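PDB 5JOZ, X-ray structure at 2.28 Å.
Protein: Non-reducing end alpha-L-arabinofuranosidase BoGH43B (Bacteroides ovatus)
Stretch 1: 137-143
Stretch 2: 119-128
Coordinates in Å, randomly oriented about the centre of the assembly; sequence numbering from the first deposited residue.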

ATOM      1  N   TYR A 137      -1.181 -19.803 -16.763  1.00 36.27           N
ATOM      2  CA  TYR A 137      -2.349 -19.060 -17.250  1.00 33.71           C
ATOM      3  C   TYR A 137      -2.248 -17.577 -16.904  1.00 34.43           C
ATOM      4  O   TYR A 137      -1.758 -17.223 -15.839  1.00 40.97           O
ATOM      5  CB  TYR A 137      -3.657 -19.635 -16.685  1.00 31.58           C
ATOM      6  CG  TYR A 137      -4.057 -20.933 -17.321  1.00 30.63           C
ATOM      7  CD1 TYR A 137      -4.873 -20.948 -18.447  1.00 29.92           C
ATOM      8  CD2 TYR A 137      -3.630 -22.153 -16.799  1.00 32.08           C
ATOM      9  CE1 TYR A 137      -5.234 -22.144 -19.048  1.00 32.69           C
ATOM     10  CE2 TYR A 137      -4.001 -23.355 -17.389  1.00 32.27           C
ATOM     11  CZ  TYR A 137      -4.795 -23.337 -18.516  1.00 30.69           C
ATOM     12  OH  TYR A 137      -5.170 -24.509 -19.109  1.00 40.05           O
ATOM     13  N   PHE A 138      -2.719 -16.732 -17.818  1.00 33.65           N
ATOM     14  CA  PHE A 138      -2.779 -15.278 -17.644  1.00 31.88           C
ATOM     15  C   PHE A 138      -4.246 -14.942 -17.796  1.00 31.49           C
ATOM     16  O   PHE A 138      -4.829 -15.239 -18.831  1.00 29.25           O
ATOM     17  CB  PHE A 138      -1.941 -14.553 -18.715  1.00 32.38           C
ATOM     18  CG  PHE A 138      -2.059 -13.035 -18.699  1.00 30.57           C
ATOM     19  CD1 PHE A 138      -3.151 -12.385 -19.294  1.00 26.76           C
ATOM     20  CD2 PHE A 138      -1.050 -12.250 -18.138  1.00 30.81           C
ATOM     21  CE1 PHE A 138      -3.251 -10.997 -19.295  1.00 25.65           C
ATOM     22  CE2 PHE A 138      -1.144 -10.853 -18.135  1.00 30.94           C
ATOM     23  CZ  PHE A 138      -2.246 -10.224 -18.714  1.00 27.32           C
ATOM     24  N   LEU A 139      -4.830 -14.345 -16.758  1.00 28.48           N
ATOM     25  CA  LEU A 139      -6.200 -13.896 -16.773  1.00 25.84           C
ATOM     26  C   LEU A 139      -6.189 -12.390 -16.490  1.00 24.84           C
ATOM     27  O   LEU A 139      -5.496 -11.933 -15.576  1.00 30.22           O
ATOM     28  CB  LEU A 139      -6.988 -14.683 -15.731  1.00 27.88           C
ATOM     29  CG  LEU A 139      -8.467 -14.354 -15.502  1.00 29.81           C
ATOM     30  CD1 LEU A 139      -9.315 -14.685 -16.716  1.00 29.32           C
ATOM     31  CD2 LEU A 139      -8.982 -15.100 -14.282  1.00 31.83           C
ATOM     32  N   SER A 140      -6.918 -11.621 -17.292  1.00 21.59           N
ATOM     33  CA  SER A 140      -7.109 -10.208 -17.032  1.00 24.30           C
ATOM     34  C   SER A 140      -8.469  -9.754 -17.532  1.00 26.91           C
ATOM     35  O   SER A 140      -9.035 -10.402 -18.414  1.00 31.46           O
ATOM     36  CB  SER A 140      -6.029  -9.393 -17.728  1.00 27.99           C
ATOM     37  OG  SER A 140      -6.312  -9.259 -19.113  1.00 31.38           O
ATOM     38  N   PRO A 141      -8.999  -8.640 -16.982  1.00 27.35           N
ATOM     39  CA  PRO A 141     -10.123  -7.962 -17.614  1.00 29.16           C
ATOM     40  C   PRO A 141      -9.661  -7.200 -18.838  1.00 30.69           C
ATOM     41  O   PRO A 141      -8.471  -6.927 -18.961  1.00 36.04           O
ATOM     42  CB  PRO A 141     -10.617  -6.993 -16.538  1.00 30.31           C
ATOM     43  CG  PRO A 141      -9.428  -6.719 -15.695  1.00 28.84           C
ATOM     44  CD  PRO A 141      -8.588  -7.966 -15.741  1.00 30.81           C
ATOM     45  N   ASP A 142     -10.595  -6.861 -19.726  1.00 38.43           N
ATOM     46  CA  ASP A 142     -10.270  -6.171 -20.982  1.00 45.35           C
ATOM     47  C   ASP A 142     -10.709  -4.698 -21.033  1.00 49.70           C
ATOM     48  O   ASP A 142     -10.691  -4.089 -22.105  1.00 65.76           O
ATOM     49  CB  ASP A 142     -10.784  -6.980 -22.196  1.00 41.96           C
ATOM     50  CG  ASP A 142     -12.281  -6.801 -22.473  1.00 41.01           C
ATOM     51  OD1 ASP A 142     -13.056  -6.442 -21.565  1.00 39.16           O
ATOM     52  OD2 ASP A 142     -12.683  -7.035 -23.633  1.00 50.98           O
ATOM     53  N   ASN A 143     -11.090  -4.133 -19.885  1.00 51.03           N
ATOM     54  CA  ASN A 143     -11.607  -2.756 -19.799  1.00 54.03           C
ATOM     55  C   ASN A 143     -12.872  -2.542 -20.642  1.00 53.56           C
ATOM     56  O   ASN A 143     -13.173  -1.415 -21.045  1.00 59.80           O
ATOM     57  CB  ASN A 143     -10.516  -1.737 -20.181  1.00 51.74           C
TER
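Stretch 2 119-128: WVGNWYVDPS

How does stretch 2 lie on stretch 1? Residues 137-141 form the end of a strand that begins earlier in the chain, and stretch 2 approaches it as an irregular segment that turns extended at its far end. There, Ser 128 pairs with Leu 139 as an antiparallel bridge, the CA of Leu 139 lying 5.1 Å from the CA of Ser 128. The two chains therefore run in opposite directions: as stretch 1 goes on to Ser 140 and Asp 142, its neighbours in stretch 2 step back to Pro 127 and then Tyr 124. Asp 126, with phi/psi of 56/49, puts a left-handed kink just before Pro 127, and Gly 121 has a positive phi as well. At the backbone angles of Gly 121 a side chain would be jammed against the carbonyl oxygen of Val 120.

Which backbone groups are satisfied across the bridge? Leu 139 and Ser 128 each give and receive one hydrogen bond: Ser 128 N donates to Leu 139 O at 2.7 Å, and Leu 139 N donates to Ser 128 O at 2.9 Å. Both are nearly straight, with angles of 163° and 170° at the hydrogen. Ser 128 O takes more than this: Phe 138 CA makes a CA-H...O contact with Ser 128 O at 3.4 Å, and water 2 donates to Ser 128 O at 3.0 Å. Water 2 also donates a weak hydrogen bond to Tyr 137 O at 2.9 Å, so it links the two stretches. The side chains of Leu 139 and Ser 128 share one face of the sheet, where Ser 128 OG finds its partner elsewhere in the structure.

What joins the chains once the direct pairing stops? Pro 141 has no amide hydrogen to offer. Its ring lies close to the other backbone, with Pro 141 CD 3.1 Å from Val 125 O. Its carbonyl remains available, and water 1 makes the link, accepting from Val 125 N at 3.0 Å and donating to Pro 141 O at 2.9 Å. Pro 141 O is also the acceptor for its own neighbour, since Ser 140 OG donates to Pro 141 O at 3.2 Å. Within stretch 2, Tyr 124 N makes a weak hydrogen bond to Asn 122 OD1 at 3.4 Å.

Where do the side chains pack? Phe 138, with chi1 in the t well, brings the end of its ring nearer to stretch 2. Phe 138 CE2 lies 3.7 Å from Pro 127 CB and 4.3 Å from Val 120 CG2, while Phe 138 CZ is 4.0 Å from Asn 122 OD1. The CA-to-CB bond of Tyr 124 points toward stretch 1, and its ring spans three consecutive residues: its CD2 is 3.4 Å from Ser 140 OG, its CD1 3.3 Å from Pro 141 O, and its CE1 3.7 Å from Asp 142 CA. Pro 141 CG also meets Val 125 CG1 at 4.0 Å, an apolar contact near the water 1 link.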

ATOM      1  N   TRP A 119       8.218  -7.617 -19.638  1.00 34.98           N
ATOM      2  CA  TRP A 119       7.055  -6.906 -20.153  1.00 36.29           C
ATOM      3  C   TRP A 119       6.306  -7.833 -21.116  1.00 42.26           C
ATOM      4  O   TRP A 119       6.885  -8.333 -22.091  1.00 45.89           O
ATOM      5  CB  TRP A 119       7.466  -5.627 -20.878  1.00 35.31           C
ATOM      6  CG  TRP A 119       8.288  -4.684 -20.072  1.00 33.20           C
ATOM      7  CD1 TRP A 119       9.645  -4.524 -20.135  1.00 35.19           C
ATOM      8  CD2 TRP A 119       7.819  -3.753 -19.098  1.00 36.62           C
ATOM      9  NE1 TRP A 119      10.050  -3.558 -19.256  1.00 35.74           N
ATOM     10  CE2 TRP A 119       8.953  -3.066 -18.599  1.00 38.81           C
ATOM     11  CE3 TRP A 119       6.552  -3.433 -18.586  1.00 37.65           C
ATOM     12  CZ2 TRP A 119       8.861  -2.074 -17.617  1.00 40.97           C
ATOM     13  CZ3 TRP A 119       6.458  -2.447 -17.601  1.00 40.09           C
ATOM     14  CH2 TRP A 119       7.609  -1.773 -17.135  1.00 43.05           C
ATOM     15  N   VAL A 120       5.024  -8.048 -20.830  1.00 41.57           N
ATOM     16  CA  VAL A 120       4.186  -8.993 -21.574  1.00 41.90           C
ATOM     17  C   VAL A 120       3.489  -8.333 -22.786  1.00 42.30           C
ATOM     18  O   VAL A 120       3.024  -9.025 -23.701  1.00 39.00           O
ATOM     19  CB  VAL A 120       3.161  -9.705 -20.641  1.00 42.22           C
ATOM     20  CG1 VAL A 120       3.853 -10.269 -19.403  1.00 40.40           C
ATOM     21  CG2 VAL A 120       2.021  -8.783 -20.235  1.00 41.40           C
ATOM     22  N   GLY A 121       3.396  -7.006 -22.769  1.00 39.75           N
ATOM     23  CA  GLY A 121       2.994  -6.232 -23.930  1.00 39.10           C
ATOM     24  C   GLY A 121       1.534  -5.880 -24.007  1.00 36.81           C
ATOM     25  O   GLY A 121       0.948  -5.916 -25.087  1.00 41.25           O
ATOM     26  N   ASN A 122       0.945  -5.528 -22.870  1.00 35.49           N
ATOM     27  CA  ASN A 122      -0.401  -4.939 -22.849  1.00 37.32           C
ATOM     28  C   ASN A 122      -0.582  -4.048 -21.619  1.00 36.49           C
ATOM     29  O   ASN A 122       0.276  -4.024 -20.726  1.00 35.92           O
ATOM     30  CB  ASN A 122      -1.499  -6.021 -22.955  1.00 33.32           C
ATOM     31  CG  ASN A 122      -1.462  -7.042 -21.823  1.00 35.76           C
ATOM     32  OD1 ASN A 122      -1.772  -6.737 -20.670  1.00 36.40           O
ATOM     33  ND2 ASN A 122      -1.139  -8.280 -22.165  1.00 41.43           N
ATOM     34  N   TRP A 123      -1.698  -3.324 -21.588  1.00 37.36           N
ATOM     35  CA  TRP A 123      -1.985  -2.358 -20.530  1.00 37.39           C
ATOM     36  C   TRP A 123      -3.202  -2.765 -19.673  1.00 41.87           C
ATOM     37  O   TRP A 123      -3.874  -1.911 -19.088  1.00 32.23           O
ATOM     38  CB  TRP A 123      -2.186  -0.981 -21.168  1.00 40.05           C
ATOM     39  CG  TRP A 123      -0.924  -0.431 -21.766  1.00 47.16           C
ATOM     40  CD1 TRP A 123      -0.435  -0.676 -23.015  1.00 48.89           C
ATOM     41  CD2 TRP A 123       0.020   0.438 -21.128  1.00 50.45           C
ATOM     42  NE1 TRP A 123       0.750  -0.008 -23.200  1.00 56.44           N
ATOM     43  CE2 TRP A 123       1.055   0.685 -22.058  1.00 53.84           C
ATOM     44  CE3 TRP A 123       0.091   1.031 -19.862  1.00 53.51           C
ATOM     45  CZ2 TRP A 123       2.152   1.507 -21.765  1.00 54.17           C
ATOM     46  CZ3 TRP A 123       1.182   1.848 -19.567  1.00 52.90           C
ATOM     47  CH2 TRP A 123       2.197   2.078 -20.515  1.00 52.98           C
ATOM     48  N   TYR A 124      -3.483  -4.067 -19.578  1.00 41.86           N
ATOM     49  CA  TYR A 124      -4.643  -4.515 -18.806  1.00 39.21           C
ATOM     50  C   TYR A 124      -4.398  -4.333 -17.304  1.00 38.44           C
ATOM     51  O   TYR A 124      -3.297  -4.573 -16.801  1.00 39.62           O
ATOM     52  CB  TYR A 124      -5.007  -5.962 -19.139  1.00 40.95           C
ATOM     53  CG  TYR A 124      -5.450  -6.174 -20.584  1.00 42.58           C
ATOM     54  CD1 TYR A 124      -6.482  -5.412 -21.142  1.00 40.18           C
ATOM     55  CD2 TYR A 124      -4.854  -7.146 -21.387  1.00 42.58           C
ATOM     56  CE1 TYR A 124      -6.888  -5.600 -22.457  1.00 41.74           C
ATOM     57  CE2 TYR A 124      -5.260  -7.343 -22.707  1.00 42.62           C
ATOM     58  CZ  TYR A 124      -6.276  -6.573 -23.234  1.00 39.86           C
ATOM     59  OH  TYR A 124      -6.682  -6.770 -24.535  1.00 44.88           O
ATOM     60  N   VAL A 125      -5.419  -3.855 -16.604  1.00 38.12           N
ATOM     61  CA  VAL A 125      -5.379  -3.725 -15.151  1.00 35.46           C
ATOM     62  C   VAL A 125      -5.617  -5.103 -14.540  1.00 34.68           C
ATOM     63  O   VAL A 125      -6.249  -5.961 -15.165  1.00 38.65           O
ATOM     64  CB  VAL A 125      -6.415  -2.674 -14.657  1.00 41.69           C
ATOM     65  CG1 VAL A 125      -7.850  -3.213 -14.679  1.00 43.51           C
ATOM     66  CG2 VAL A 125      -6.043  -2.149 -13.276  1.00 45.84           C
ATOM     67  N   ASP A 126      -5.095  -5.318 -13.337  1.00 30.01           N
ATOM     68  CA  ASP A 126      -5.347  -6.531 -12.567  1.00 31.59           C
ATOM     69  C   ASP A 126      -4.990  -7.829 -13.297  1.00 33.02           C
ATOM     70  O   ASP A 126      -5.782  -8.768 -13.330  1.00 30.44           O
ATOM     71  CB  ASP A 126      -6.820  -6.558 -12.113  1.00 40.31           C
ATOM     72  CG  ASP A 126      -7.185  -5.376 -11.229  1.00 39.88           C
ATOM     73  OD1 ASP A 126      -6.274  -4.620 -10.834  1.00 41.75           O
ATOM     74  OD2 ASP A 126      -8.387  -5.219 -10.917  1.00 41.02           O
ATOM     75  N   PRO A 127      -3.785  -7.894 -13.881  1.00 36.07           N
ATOM     76  CA  PRO A 127      -3.386  -9.158 -14.487  1.00 35.14           C
ATOM     77  C   PRO A 127      -3.183 -10.199 -13.404  1.00 32.06           C
ATOM     78  O   PRO A 127      -2.605  -9.891 -12.371  1.00 27.37           O
ATOM     79  CB  PRO A 127      -2.045  -8.817 -15.147  1.00 36.74           C
ATOM     80  CG  PRO A 127      -1.495  -7.709 -14.302  1.00 36.08           C
ATOM     81  CD  PRO A 127      -2.696  -6.902 -13.904  1.00 30.58           C
ATOM     82  N   SER A 128      -3.665 -11.414 -13.628  1.00 31.04           N
ATOM     83  CA  SER A 128      -3.447 -12.497 -12.680  1.00 29.47           C
ATOM     84  C   SER A 128      -2.824 -13.672 -13.377  1.00 29.51           C
ATOM     85  O   SER A 128      -3.044 -13.865 -14.565  1.00 31.78           O
ATOM     86  CB  SER A 128      -4.760 -12.917 -12.039  1.00 28.64           C
ATOM     87  OG  SER A 128      -4.524 -13.845 -10.998  1.00 29.91           O
TER
HETATM   88  O   HOH W   1      -8.045  -4.194 -18.030  1.00 42.35           O
HETATM   89  O   HOH W   2      -4.353 -16.586 -14.812  1.00 28.72           O